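Local coordinates for protein alpha-glucosidase (PDB 6PNR) that is a family 31 glycoside hydrolase, a sulfoquinovosidase that probably releases sulfoquinovose from sulfolipid-derived glycosides, at residues 83-95 against 203-215. Sequence-based numbering, arbitrary orientation.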
ATOM      1  N   CYS A  83      36.762  -8.164  19.761  1.00 50.56           N
ATOM      2  CA  CYS A  83      37.283  -7.664  18.495  1.00 49.69           C
ATOM      3  C   CYS A  83      38.679  -8.197  18.203  1.00 59.18           C
ATOM      4  O   CYS A  83      39.406  -8.642  19.093  1.00 62.52           O
ATOM      5  CB  CYS A  83      37.298  -6.136  18.462  1.00 51.37           C
ATOM      6  SG  CYS A  83      35.655  -5.411  18.222  1.00 60.49           S
ATOM      7  N   ASP A  84      39.017  -8.158  16.911  1.00 59.93           N
ATOM      8  CA  ASP A  84      40.332  -8.475  16.360  1.00 64.04           C
ATOM      9  C   ASP A  84      40.760  -7.342  15.441  1.00 70.12           C
ATOM     10  O   ASP A  84      40.123  -6.281  15.412  1.00 69.69           O
ATOM     11  CB  ASP A  84      40.316  -9.790  15.569  1.00 57.74           C
ATOM     12  CG  ASP A  84      40.023 -10.997  16.440  1.00 74.97           C
ATOM     13  OD1 ASP A  84      40.185 -10.887  17.679  1.00 73.67           O
ATOM     14  OD2 ASP A  84      39.638 -12.059  15.886  1.00 70.64           O
ATOM     15  N   GLU A  85      41.821  -7.563  14.662  1.00 70.12           N
ATOM     16  CA  GLU A  85      42.187  -6.591  13.640  1.00 73.25           C
ATOM     17  C   GLU A  85      41.165  -6.546  12.510  1.00 70.37           C
ATOM     18  O   GLU A  85      41.071  -5.525  11.819  1.00 70.94           O
ATOM     19  CB  GLU A  85      43.579  -6.904  13.073  1.00 77.98           C
ATOM     20  CG  GLU A  85      44.240  -5.727  12.343  1.00 82.31           C
ATOM     21  CD  GLU A  85      45.003  -6.151  11.091  1.00 89.16           C
ATOM     22  OE1 GLU A  85      44.420  -6.879  10.257  1.00 85.68           O
ATOM     23  OE2 GLU A  85      46.184  -5.759  10.942  1.00 91.03           O
ATOM     24  N   ASN A  86      40.397  -7.621  12.306  1.00 55.66           N
ATOM     25  CA  ASN A  86      39.423  -7.651  11.222  1.00 53.96           C
ATOM     26  C   ASN A  86      38.033  -8.122  11.620  1.00 46.63           C
ATOM     27  O   ASN A  86      37.121  -8.013  10.791  1.00 42.78           O
ATOM     28  CB  ASN A  86      39.915  -8.543  10.071  1.00 51.00           C
ATOM     29  CG  ASN A  86      41.188  -8.025   9.431  1.00 61.27           C
ATOM     30  OD1 ASN A  86      42.223  -8.685   9.476  1.00 67.37           O
ATOM     31  ND2 ASN A  86      41.116  -6.842   8.831  1.00 57.92           N
ATOM     32  N   LEU A  87      37.827  -8.627  12.838  1.00 39.81           N
ATOM     33  CA  LEU A  87      36.562  -9.252  13.206  1.00 43.88           C
ATOM     34  C   LEU A  87      36.070  -8.725  14.543  1.00 48.30           C
ATOM     35  O   LEU A  87      36.831  -8.687  15.510  1.00 45.16           O
ATOM     36  CB  LEU A  87      36.695 -10.776  13.281  1.00 43.58           C
ATOM     37  CG  LEU A  87      35.460 -11.532  13.789  1.00 38.68           C
ATOM     38  CD1 LEU A  87      34.264 -11.325  12.849  1.00 38.65           C
ATOM     39  CD2 LEU A  87      35.775 -13.012  13.947  1.00 44.74           C
ATOM     40  N   CYS A  88      34.794  -8.347  14.602  1.00 39.67           N
ATOM     41  CA  CYS A  88      34.135  -8.010  15.857  1.00 39.29           C
ATOM     42  C   CYS A  88      32.827  -8.776  15.951  1.00 44.50           C
ATOM     43  O   CYS A  88      32.044  -8.796  14.994  1.00 37.76           O
ATOM     44  CB  CYS A  88      33.858  -6.510  15.980  1.00 44.56           C
ATOM     45  SG  CYS A  88      35.325  -5.469  16.206  1.00 64.08           S
ATOM     46  N   THR A  89      32.594  -9.407  17.092  1.00 38.95           N
ATOM     47  CA  THR A  89      31.326 -10.058  17.368  1.00 36.30           C
ATOM     48  C   THR A  89      30.679  -9.387  18.572  1.00 41.32           C
ATOM     49  O   THR A  89      31.362  -9.010  19.530  1.00 39.60           O
ATOM     50  CB  THR A  89      31.494 -11.563  17.617  1.00 45.23           C
ATOM     51  OG1 THR A  89      32.336 -11.780  18.756  1.00 45.22           O
ATOM     52  CG2 THR A  89      32.110 -12.244  16.388  1.00 45.04           C
ATOM     53  N   ILE A  90      29.367  -9.211  18.500  1.00 33.34           N
ATOM     54  CA  ILE A  90      28.574  -8.703  19.607  1.00 33.25           C
ATOM     55  C   ILE A  90      27.550  -9.775  19.940  1.00 39.60           C
ATOM     56  O   ILE A  90      26.642 -10.033  19.146  1.00 36.12           O
ATOM     57  CB  ILE A  90      27.884  -7.379  19.265  1.00 34.92           C
ATOM     58  CG1 ILE A  90      28.879  -6.423  18.610  1.00 36.71           C
ATOM     59  CG2 ILE A  90      27.258  -6.772  20.512  1.00 33.15           C
ATOM     60  CD1 ILE A  90      28.270  -5.107  18.204  1.00 36.24           C
ATOM     61  N   ASP A  91      27.696 -10.407  21.102  1.00 34.16           N
ATOM     62  CA  ASP A  91      26.752 -11.408  21.571  1.00 36.02           C
ATOM     63  C   ASP A  91      25.764 -10.734  22.512  1.00 42.73           C
ATOM     64  O   ASP A  91      26.171  -9.977  23.399  1.00 42.83           O
ATOM     65  CB  ASP A  91      27.485 -12.554  22.276  1.00 41.81           C
ATOM     66  CG  ASP A  91      28.492 -13.254  21.367  1.00 47.52           C
ATOM     67  OD1 ASP A  91      28.075 -13.843  20.347  1.00 48.62           O
ATOM     68  OD2 ASP A  91      29.708 -13.206  21.666  1.00 53.21           O
ATOM     69  N   PHE A  92      24.471 -10.987  22.302  1.00 37.25           N
ATOM     70  CA  PHE A  92      23.399 -10.337  23.048  1.00 35.61           C
ATOM     71  C   PHE A  92      22.726 -11.336  23.971  1.00 43.40           C
ATOM     72  O   PHE A  92      22.289 -12.404  23.527  1.00 41.03           O
ATOM     73  CB  PHE A  92      22.344  -9.732  22.115  1.00 42.21           C
ATOM     74  CG  PHE A  92      22.859  -8.607  21.271  1.00 37.80           C
ATOM     75  CD1 PHE A  92      23.036  -7.345  21.813  1.00 38.93           C
ATOM     76  CD2 PHE A  92      23.169  -8.811  19.940  1.00 36.83           C
ATOM     77  CE1 PHE A  92      23.515  -6.315  21.041  1.00 38.98           C
ATOM     78  CE2 PHE A  92      23.648  -7.783  19.164  1.00 36.04           C
ATOM     79  CZ  PHE A  92      23.820  -6.532  19.712  1.00 38.48           C
ATOM     80  N   GLU A  93      22.633 -10.983  25.248  1.00 40.73           N
ATOM     81  CA  GLU A  93      21.857 -11.742  26.216  1.00 45.55           C
ATOM     82  C   GLU A  93      20.604 -10.954  26.576  1.00 40.25           C
ATOM     83  O   GLU A  93      20.689  -9.777  26.946  1.00 43.03           O
ATOM     84  CB  GLU A  93      22.682 -12.040  27.468  1.00 48.34           C
ATOM     85  CG  GLU A  93      21.968 -12.935  28.463  1.00 50.54           C
ATOM     86  CD  GLU A  93      22.820 -13.249  29.681  1.00 59.41           C
ATOM     87  OE1 GLU A  93      24.003 -12.839  29.709  1.00 50.23           O
ATOM     88  OE2 GLU A  93      22.298 -13.908  30.608  1.00 63.99           O
ATOM     89  N   GLN A  94      19.452 -11.603  26.472  1.00 38.49           N
ATOM     90  CA  GLN A  94      18.170 -10.969  26.754  1.00 38.46           C
ATOM     91  C   GLN A  94      17.799 -11.184  28.218  1.00 44.11           C
ATOM     92  O   GLN A  94      17.599 -12.324  28.653  1.00 41.18           O
ATOM     93  CB  GLN A  94      17.093 -11.536  25.834  1.00 40.14           C
ATOM     94  CG  GLN A  94      15.667 -11.170  26.209  1.00 41.16           C
ATOM     95  CD  GLN A  94      14.681 -11.598  25.135  1.00 41.32           C
ATOM     96  OE1 GLN A  94      15.061 -12.238  24.153  1.00 40.52           O
ATOM     97  NE2 GLN A  94      13.416 -11.233  25.308  1.00 39.23           N
ATOM     98  N   LYS A  95      17.684 -10.084  28.968  1.00 49.15           N
ATOM     99  CA  LYS A  95      17.363 -10.106  30.392  1.00 49.09           C
ATOM    100  C   LYS A  95      15.904  -9.785  30.693  1.00 50.79           C
ATOM    101  O   LYS A  95      15.493  -9.880  31.854  1.00 50.95           O
ATOM    102  CB  LYS A  95      18.260  -9.110  31.151  1.00 46.77           C
ATOM    103  CG  LYS A  95      19.767  -9.323  30.957  1.00 48.35           C
ATOM    104  CD  LYS A  95      20.213 -10.684  31.477  1.00 55.26           C
ATOM    105  CE  LYS A  95      19.829 -10.887  32.940  1.00 68.03           C
ATOM    106  NZ  LYS A  95      20.013 -12.301  33.374  1.00 70.62           N
ATOM    107  N   TRP A 203      12.851  -9.156  14.724  1.00 26.07           N
ATOM    108  CA  TRP A 203      11.678  -9.537  15.528  1.00 27.94           C
ATOM    109  C   TRP A 203      12.015 -10.594  16.577  1.00 30.80           C
ATOM    110  O   TRP A 203      11.225 -11.508  16.859  1.00 28.92           O
ATOM    111  CB  TRP A 203      10.530  -9.992  14.629  1.00 26.73           C
ATOM    112  CG  TRP A 203       9.868  -8.834  13.931  1.00 27.31           C
ATOM    113  CD1 TRP A 203      10.301  -7.535  13.906  1.00 31.01           C
ATOM    114  CD2 TRP A 203       8.649  -8.863  13.176  1.00 30.12           C
ATOM    115  NE1 TRP A 203       9.431  -6.761  13.165  1.00 30.68           N
ATOM    116  CE2 TRP A 203       8.409  -7.552  12.712  1.00 31.34           C
ATOM    117  CE3 TRP A 203       7.744  -9.874  12.835  1.00 27.45           C
ATOM    118  CZ2 TRP A 203       7.306  -7.226  11.918  1.00 31.31           C
ATOM    119  CZ3 TRP A 203       6.650  -9.546  12.036  1.00 28.96           C
ATOM    120  CH2 TRP A 203       6.441  -8.233  11.597  1.00 31.55           C
ATOM    121  N   GLU A 204      13.206 -10.460  17.152  1.00 30.61           N
ATOM    122  CA  GLU A 204      13.684 -11.177  18.328  1.00 34.50           C
ATOM    123  C   GLU A 204      14.949 -10.461  18.776  1.00 32.39           C
ATOM    124  O   GLU A 204      15.517  -9.657  18.032  1.00 31.67           O
ATOM    125  CB  GLU A 204      13.979 -12.648  18.032  1.00 36.50           C
ATOM    126  CG  GLU A 204      15.328 -12.863  17.345  1.00 36.48           C
ATOM    127  CD  GLU A 204      15.663 -14.329  17.175  1.00 37.37           C
ATOM    128  OE1 GLU A 204      14.981 -15.173  17.802  1.00 38.49           O
ATOM    129  OE2 GLU A 204      16.596 -14.641  16.402  1.00 35.76           O
ATOM    130  N   VAL A 205      15.392 -10.757  19.991  1.00 32.48           N
ATOM    131  CA  VAL A 205      16.740 -10.349  20.374  1.00 33.27           C
ATOM    132  C   VAL A 205      17.708 -11.296  19.676  1.00 34.56           C
ATOM    133  O   VAL A 205      17.714 -12.497  19.975  1.00 38.32           O
ATOM    134  CB  VAL A 205      16.931 -10.368  21.897  1.00 36.49           C
ATOM    135  CG1 VAL A 205      18.363 -10.015  22.250  1.00 27.53           C
ATOM    136  CG2 VAL A 205      15.934  -9.411  22.579  1.00 33.04           C
ATOM    137  N   PRO A 206      18.536 -10.817  18.751  1.00 28.96           N
ATOM    138  CA  PRO A 206      19.399 -11.730  17.998  1.00 36.18           C
ATOM    139  C   PRO A 206      20.537 -12.257  18.853  1.00 37.18           C
ATOM    140  O   PRO A 206      21.055 -11.561  19.728  1.00 38.24           O
ATOM    141  CB  PRO A 206      19.933 -10.849  16.862  1.00 32.82           C
ATOM    142  CG  PRO A 206      19.990  -9.490  17.478  1.00 34.30           C
ATOM    143  CD  PRO A 206      18.797  -9.409  18.413  1.00 33.11           C
ATOM    144  N   LYS A 207      20.941 -13.500  18.572  1.00 36.61           N
ATOM    145  CA  LYS A 207      22.054 -14.102  19.304  1.00 34.98           C
ATOM    146  C   LYS A 207      23.314 -13.268  19.181  1.00 38.42           C
ATOM    147  O   LYS A 207      24.045 -13.084  20.161  1.00 40.47           O
ATOM    148  CB  LYS A 207      22.325 -15.522  18.797  1.00 43.58           C
ATOM    149  CG  LYS A 207      21.396 -16.579  19.360  1.00 50.77           C
ATOM    150  CD  LYS A 207      21.745 -17.972  18.824  1.00 65.72           C
ATOM    151  CE  LYS A 207      21.259 -18.180  17.383  1.00 60.27           C
ATOM    152  NZ  LYS A 207      19.763 -18.193  17.266  1.00 49.30           N
ATOM    153  N   GLN A 208      23.585 -12.744  17.992  1.00 33.81           N
ATOM    154  CA  GLN A 208      24.892 -12.164  17.734  1.00 32.45           C
ATOM    155  C   GLN A 208      24.826 -11.292  16.496  1.00 34.07           C
ATOM    156  O   GLN A 208      24.076 -11.575  15.555  1.00 34.74           O
ATOM    157  CB  GLN A 208      25.955 -13.257  17.543  1.00 38.33           C
ATOM    158  CG  GLN A 208      27.342 -12.748  17.234  1.00 38.38           C
ATOM    159  CD  GLN A 208      28.297 -13.868  16.831  1.00 48.13           C
ATOM    160  OE1 GLN A 208      28.513 -14.125  15.641  1.00 42.82           O
ATOM    161  NE2 GLN A 208      28.865 -14.541  17.823  1.00 43.41           N
ATOM    162  N   ILE A 209      25.615 -10.227  16.511  1.00 35.28           N
ATOM    163  CA  ILE A 209      25.897  -9.439  15.323  1.00 30.29           C
ATOM    164  C   ILE A 209      27.389  -9.552  15.052  1.00 38.72           C
ATOM    165  O   ILE A 209      28.204  -9.457  15.979  1.00 36.73           O
ATOM    166  CB  ILE A 209      25.445  -7.975  15.480  1.00 34.41           C
ATOM    167  CG1 ILE A 209      23.904  -7.913  15.461  1.00 34.50           C
ATOM    168  CG2 ILE A 209      26.065  -7.090  14.379  1.00 31.70           C
ATOM    169  CD1 ILE A 209      23.303  -6.527  15.676  1.00 31.94           C
ATOM    170  N   ARG A 210      27.732  -9.794  13.791  1.00 33.47           N
ATOM    171  CA  ARG A 210      29.094 -10.037  13.346  1.00 33.11           C
ATOM    172  C   ARG A 210      29.487  -8.946  12.362  1.00 32.61           C
ATOM    173  O   ARG A 210      28.711  -8.608  11.460  1.00 34.85           O
ATOM    174  CB  ARG A 210      29.191 -11.421  12.701  1.00 34.78           C
ATOM    175  CG  ARG A 210      30.546 -11.793  12.197  1.00 37.88           C
ATOM    176  CD  ARG A 210      30.495 -13.159  11.541  1.00 38.01           C
ATOM    177  NE  ARG A 210      31.787 -13.488  10.974  1.00 42.62           N
ATOM    178  CZ  ARG A 210      32.700 -14.221  11.601  1.00 43.92           C
ATOM    179  NH1 ARG A 210      32.433 -14.718  12.807  1.00 40.20           N
ATOM    180  NH2 ARG A 210      33.868 -14.466  11.015  1.00 41.75           N
ATOM    181  N   ILE A 211      30.666  -8.368  12.559  1.00 30.85           N
ATOM    182  CA  ILE A 211      31.171  -7.300  11.704  1.00 32.87           C
ATOM    183  C   ILE A 211      32.603  -7.640  11.324  1.00 39.46           C
ATOM    184  O   ILE A 211      33.428  -7.929  12.195  1.00 32.96           O
ATOM    185  CB  ILE A 211      31.122  -5.927  12.396  1.00 31.76           C
ATOM    186  CG1 ILE A 211      29.733  -5.645  12.970  1.00 39.02           C
ATOM    187  CG2 ILE A 211      31.544  -4.845  11.419  1.00 39.21           C
ATOM    188  CD1 ILE A 211      29.618  -4.277  13.652  1.00 33.36           C
ATOM    189  N   GLU A 212      32.906  -7.596  10.033  1.00 33.75           N
ATOM    190  CA  GLU A 212      34.227  -7.988   9.575  1.00 35.49           C
ATOM    191  C   GLU A 212      34.661  -7.060   8.450  1.00 35.45           C
ATOM    192  O   GLU A 212      33.884  -6.806   7.525  1.00 34.73           O
ATOM    193  CB  GLU A 212      34.202  -9.455   9.134  1.00 35.68           C
ATOM    194  CG  GLU A 212      35.532 -10.041   8.773  1.00 42.11           C
ATOM    195  CD  GLU A 212      35.548 -11.572   8.865  1.00 44.99           C
ATOM    196  OE1 GLU A 212      34.464 -12.213   8.871  1.00 41.55           O
ATOM    197  OE2 GLU A 212      36.661 -12.127   8.946  1.00 44.19           O
ATOM    198  N   CYS A 213      35.889  -6.547   8.528  1.00 31.99           N
ATOM    199  CA  CYS A 213      36.380  -5.570   7.559  1.00 32.86           C
ATOM    200  C   CYS A 213      37.494  -6.161   6.699  1.00 34.76           C
ATOM    201  O   CYS A 213      38.007  -7.251   6.947  1.00 35.33           O
ATOM    202  CB  CYS A 213      36.858  -4.286   8.265  1.00 38.69           C
ATOM    203  SG  CYS A 213      38.441  -4.438   9.209  1.00 45.61           S
ATOM    204  N   ALA A 214      37.858  -5.425   5.654  1.00 29.95           N
ATOM    205  CA  ALA A 214      38.913  -5.875   4.762  1.00 35.32           C
ATOM    206  C   ALA A 214      39.364  -4.703   3.905  1.00 40.72           C
ATOM    207  O   ALA A 214      38.634  -3.723   3.722  1.00 38.11           O
ATOM    208  CB  ALA A 214      38.464  -7.051   3.880  1.00 37.94           C
ATOM    209  N   ASP A 215      40.584  -4.831   3.378  1.00 38.78           N
ATOM    210  CA  ASP A 215      41.225  -3.766   2.613  1.00 43.33           C
ATOM    211  C   ASP A 215      40.608  -3.594   1.224  1.00 48.06           C
ATOM    212  O   ASP A 215      40.636  -2.489   0.667  1.00 43.18           O
ATOM    213  CB  ASP A 215      42.721  -4.080   2.499  1.00 49.03           C
ATOM    214  CG  ASP A 215      43.491  -3.026   1.727  1.00 60.14           C
ATOM    215  OD1 ASP A 215      43.121  -1.835   1.810  1.00 58.31           O
ATOM    216  OD2 ASP A 215      44.467  -3.395   1.030  1.00 63.44           O
TER
HETATM  217  O   HOH W   1      14.088 -12.650  21.589  1.00 34.21           O
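One face of the Arg-210 guanidinium carries Leu-87, whose CD1 sits over the centre of the group, 3.5 Å from CZ. The arginine chain, extended from CG to NE, runs past this methyl, and the turn about the CD-NE bond (chi4 96°) lays the guanidinium face against it. NH2 forms a salt bridge with Glu-212 OE1 at 3.2 Å, meeting the carboxylate from above its plane, while the hydroxyl of Tyr-179 binds both Arg-210 NE and Glu-212 OE1; Tyr-227 adds a cation-pi contact. With only an alanine at Arg-210, Leu-87 CD1 would probably lose the flat group it lies on and Glu-212 its salt-bridge partner.

The Phe-92 ring is approached at its edge: Ile-209 CG1 lies in the ring plane, 3.7 Å from CE2, and the carbonyl O of Pro-206 is also near that plane, 3.5 Å from Phe-92 CD2. Phe-102 of strand 101-107 meets the same ring edge-to-face. Farther along, Val-205 CG2 packs 3.4 Å from Gln-94 OE1, and a water bridges that oxygen to Val-205 N, while Gln-94 NE2 is hydrogen-bonded to Asp-96 O.

On the side of the sheet that carries Arg-210, Gln-208 and Asp-91 run side by side. Gln-208 NE2 donates to Asp-91 OD1 on its syn side, a nearly straight bond (2.7 Å, 172° at the hydrogen), although the amide and carboxylate planes are turned 52° apart.

Paired backbone bonds join Cys-88 with Ile-211 and Ile-90 with Ile-209, and further ones run from Cys-213 N to Asn-86 O and from Phe-92 N to Lys-207 O. The disulfide between Cys-83 and Cys-88 ties strand 87-94 back to strand 77-83. With Ile-90, Ile-209 and Phe-92 packed on Phe-104 of a second antiparallel sheet, the contact is a central strand pairing of the N-terminal beta-sandwich found in family 31 glycosidases.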